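Local coordinates for clostripain-related protein (Bacteroides thetaiotaomicron, PDB 6N9J) that is a secreted C11 (clostripain-family) cysteine protease that probably cleaves peptide bonds in proteins, here in complex with an irreversible peptide inhibitor, at residues A[58-63]-A[90-95]. Residues are numbered along the deposited sequence; the frame is centred on the assembly and turned at random.
Sequences PKLIRL and KNVFTT
Thr-95, whose methyl group meets Leu-60, grips the carbonyl oxygen of Asn-91 twice. Its backbone N donates the ordinary helical bond to Asn-91 O at 3.1 Å, and its hydroxyl adds a second, OG1 to Asn-91 O at 3.0 Å. The two donors come from opposite faces of the carbonyl plane, with OG1 tilted 30° from it. Because OG1 sits beside the backbone N, turned back along the helix (chi1 -58°), CG2 is the branch that faces the strand. There it meets CD2 of Leu-60 at 3.9 Å, the two side chains passing alongside one another and pointing opposite ways. CD2 also lies near the backbone O of Val-92, one turn earlier on the helix, while CD1 looks to CG1 of Val-92 at a loose 4.4 Å. The touch is thin, 107 Å² buried over both sides, and wholly one of van der Waals packing. A serine in place of Thr-95 would probably leave CD2 of Leu-60 without the methyl it meets in residues 90-95 and open a small gap there, even with the hydroxyl still bonded to Asn-91. This is strand-to-helix packing in the α/β fold of clan CD: strand 59-65 runs antiparallel to strand 46-53, whose other neighbour is strand 9-18, and helix 86-99 packs against one face of this mixed sheet before the chain enters strand 105-110, parallel to strand 9-18. Leu-60 also touches Leu-14 on strand 9-18, while Val-92 rests on Tyr-16 of that strand and on Tyr-51 of strand 46-53.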
ATOM      1  N   PRO A  58       7.676  -2.014 -21.506  1.00 33.88           N
ATOM      2  CA  PRO A  58       6.411  -2.018 -20.766  1.00 31.63           C
ATOM      3  C   PRO A  58       5.188  -2.086 -21.679  1.00 30.59           C
ATOM      4  O   PRO A  58       5.273  -1.799 -22.883  1.00 30.44           O
ATOM      5  CB  PRO A  58       6.450  -0.692 -20.008  1.00 32.58           C
ATOM      6  CG  PRO A  58       7.915  -0.433 -19.812  1.00 34.49           C
ATOM      7  CD  PRO A  58       8.561  -0.915 -21.083  1.00 34.59           C
ATOM      8  N   LYS A  59       4.069  -2.503 -21.098  1.00 25.38           N
ATOM      9  CA  LYS A  59       2.817  -2.601 -21.827  1.00 27.10           C
ATOM     10  C   LYS A  59       1.664  -2.264 -20.893  1.00 26.45           C
ATOM     11  O   LYS A  59       1.754  -2.456 -19.675  1.00 24.14           O
ATOM     12  CB  LYS A  59       2.638  -4.001 -22.422  1.00 29.62           C
ATOM     13  CG  LYS A  59       2.663  -5.118 -21.382  1.00 31.66           C
ATOM     14  CD  LYS A  59       2.591  -6.512 -22.010  1.00 34.19           C
ATOM     15  CE  LYS A  59       2.630  -7.591 -20.921  1.00 34.85           C
ATOM     16  NZ  LYS A  59       2.462  -8.991 -21.437  1.00 35.04           N
ATOM     17  N   LEU A  60       0.599  -1.729 -21.473  1.00 25.59           N
ATOM     18  CA  LEU A  60      -0.648  -1.510 -20.758  1.00 23.62           C
ATOM     19  C   LEU A  60      -1.679  -2.416 -21.403  1.00 25.83           C
ATOM     20  O   LEU A  60      -1.979  -2.251 -22.582  1.00 28.90           O
ATOM     21  CB  LEU A  60      -1.081  -0.041 -20.831  1.00 19.99           C
ATOM     22  CG  LEU A  60      -2.465   0.319 -20.283  1.00 20.14           C
ATOM     23  CD1 LEU A  60      -2.485   0.176 -18.776  1.00 18.29           C
ATOM     24  CD2 LEU A  60      -2.884   1.729 -20.698  1.00 18.32           C
ATOM     25  N   ILE A  61      -2.191  -3.395 -20.662  1.00 25.29           N
ATOM     26  CA  ILE A  61      -3.196  -4.300 -21.223  1.00 24.29           C
ATOM     27  C   ILE A  61      -4.510  -4.282 -20.478  1.00 23.68           C
ATOM     28  O   ILE A  61      -4.634  -3.726 -19.385  1.00 23.97           O
ATOM     29  CB  ILE A  61      -2.726  -5.769 -21.245  1.00 26.58           C
ATOM     30  CG1 ILE A  61      -2.428  -6.251 -19.829  1.00 28.14           C
ATOM     31  CG2 ILE A  61      -1.536  -5.946 -22.164  1.00 26.80           C
ATOM     32  CD1 ILE A  61      -2.002  -7.694 -19.749  1.00 29.40           C
ATOM     33  N   ARG A  62      -5.487  -4.920 -21.095  1.00 25.09           N
ATOM     34  CA  ARG A  62      -6.763  -5.202 -20.475  1.00 24.37           C
ATOM     35  C   ARG A  62      -7.038  -6.693 -20.617  1.00 24.45           C
ATOM     36  O   ARG A  62      -6.844  -7.268 -21.699  1.00 25.24           O
ATOM     37  CB  ARG A  62      -7.882  -4.384 -21.123  1.00 26.74           C
ATOM     38  CG  ARG A  62      -9.274  -4.745 -20.627  1.00 27.05           C
ATOM     39  CD  ARG A  62     -10.362  -3.979 -21.365  1.00 27.52           C
ATOM     40  NE  ARG A  62     -11.676  -4.248 -20.789  1.00 29.52           N
ATOM     41  CZ  ARG A  62     -12.476  -5.236 -21.179  1.00 30.89           C
ATOM     42  NH1 ARG A  62     -12.098  -6.046 -22.161  1.00 35.18           N
ATOM     43  NH2 ARG A  62     -13.651  -5.412 -20.588  1.00 27.13           N
ATOM     44  N   LEU A  63      -7.488  -7.312 -19.532  1.00 20.53           N
ATOM     45  CA  LEU A  63      -7.821  -8.729 -19.548  1.00 22.30           C
ATOM     46  C   LEU A  63      -9.272  -8.928 -19.967  1.00 27.82           C
ATOM     47  O   LEU A  63     -10.181  -8.352 -19.381  1.00 31.47           O
ATOM     48  CB  LEU A  63      -7.562  -9.355 -18.175  1.00 22.20           C
ATOM     49  CG  LEU A  63      -6.118  -9.219 -17.679  1.00 23.99           C
ATOM     50  CD1 LEU A  63      -5.921  -9.903 -16.330  1.00 24.50           C
ATOM     51  CD2 LEU A  63      -5.168  -9.793 -18.712  1.00 24.94           C
ATOM     52  N   LYS A  90       1.514   9.590 -15.125  1.00 18.92           N
ATOM     53  CA  LYS A  90       0.413  10.410 -15.599  1.00 23.85           C
ATOM     54  C   LYS A  90      -0.071   9.943 -16.971  1.00 26.86           C
ATOM     55  O   LYS A  90      -1.275   9.798 -17.193  1.00 28.16           O
ATOM     56  CB  LYS A  90       0.830  11.881 -15.657  1.00 26.75           C
ATOM     57  CG  LYS A  90       0.828  12.589 -14.305  1.00 27.00           C
ATOM     58  CD  LYS A  90       1.247  14.036 -14.465  1.00 29.71           C
ATOM     59  CE  LYS A  90       0.867  14.855 -13.253  1.00 32.36           C
ATOM     60  NZ  LYS A  90       1.078  16.304 -13.537  1.00 35.56           N
ATOM     61  N   ASN A  91       0.863   9.692 -17.881  1.00 27.23           N
ATOM     62  CA  ASN A  91       0.499   9.226 -19.220  1.00 28.66           C
ATOM     63  C   ASN A  91      -0.211   7.871 -19.163  1.00 27.03           C
ATOM     64  O   ASN A  91      -1.224   7.655 -19.847  1.00 27.42           O
ATOM     65  CB  ASN A  91       1.737   9.145 -20.118  1.00 31.51           C
ATOM     66  CG  ASN A  91       1.412   8.663 -21.535  1.00 37.13           C
ATOM     67  OD1 ASN A  91       1.631   7.497 -21.871  1.00 39.92           O
ATOM     68  ND2 ASN A  91       0.896   9.563 -22.371  1.00 36.25           N
ATOM     69  N   VAL A  92       0.310   6.965 -18.336  1.00 20.52           N
ATOM     70  CA  VAL A  92      -0.335   5.671 -18.152  1.00 18.96           C
ATOM     71  C   VAL A  92      -1.760   5.854 -17.650  1.00 21.21           C
ATOM     72  O   VAL A  92      -2.687   5.250 -18.188  1.00 25.33           O
ATOM     73  CB  VAL A  92       0.435   4.780 -17.162  1.00 19.27           C
ATOM     74  CG1 VAL A  92      -0.352   3.505 -16.870  1.00 18.12           C
ATOM     75  CG2 VAL A  92       1.816   4.460 -17.702  1.00 21.73           C
ATOM     76  N   PHE A  93      -1.924   6.681 -16.615  1.00 20.04           N
ATOM     77  CA  PHE A  93      -3.237   6.975 -16.034  1.00 18.33           C
ATOM     78  C   PHE A  93      -4.213   7.538 -17.055  1.00 19.49           C
ATOM     79  O   PHE A  93      -5.332   7.070 -17.177  1.00 21.72           O
ATOM     80  CB  PHE A  93      -3.121   7.995 -14.896  1.00 19.20           C
ATOM     81  CG  PHE A  93      -2.561   7.440 -13.611  1.00 20.97           C
ATOM     82  CD1 PHE A  93      -2.450   6.078 -13.408  1.00 20.87           C
ATOM     83  CD2 PHE A  93      -2.166   8.299 -12.591  1.00 21.69           C
ATOM     84  CE1 PHE A  93      -1.939   5.578 -12.221  1.00 21.58           C
ATOM     85  CE2 PHE A  93      -1.645   7.802 -11.401  1.00 21.66           C
ATOM     86  CZ  PHE A  93      -1.541   6.436 -11.219  1.00 20.85           C
ATOM     87  N   THR A  94      -3.781   8.585 -17.747  1.00 21.89           N
ATOM     88  CA  THR A  94      -4.617   9.304 -18.689  1.00 25.92           C
ATOM     89  C   THR A  94      -5.146   8.361 -19.761  1.00 28.46           C
ATOM     90  O   THR A  94      -6.328   8.380 -20.084  1.00 30.23           O
ATOM     91  CB  THR A  94      -3.840  10.458 -19.336  1.00 29.96           C
ATOM     92  OG1 THR A  94      -3.507  11.420 -18.327  1.00 32.24           O
ATOM     93  CG2 THR A  94      -4.671  11.136 -20.409  1.00 30.51           C
ATOM     94  N   THR A  95      -4.265   7.518 -20.281  1.00 27.52           N
ATOM     95  CA  THR A  95      -4.629   6.532 -21.292  1.00 24.80           C
ATOM     96  C   THR A  95      -5.593   5.485 -20.750  1.00 23.80           C
ATOM     97  O   THR A  95      -6.601   5.164 -21.382  1.00 25.40           O
ATOM     98  CB  THR A  95      -3.376   5.811 -21.839  1.00 24.92           C
ATOM     99  OG1 THR A  95      -2.467   6.770 -22.384  1.00 27.15           O
ATOM    100  CG2 THR A  95      -3.755   4.819 -22.913  1.00 26.13           C
TER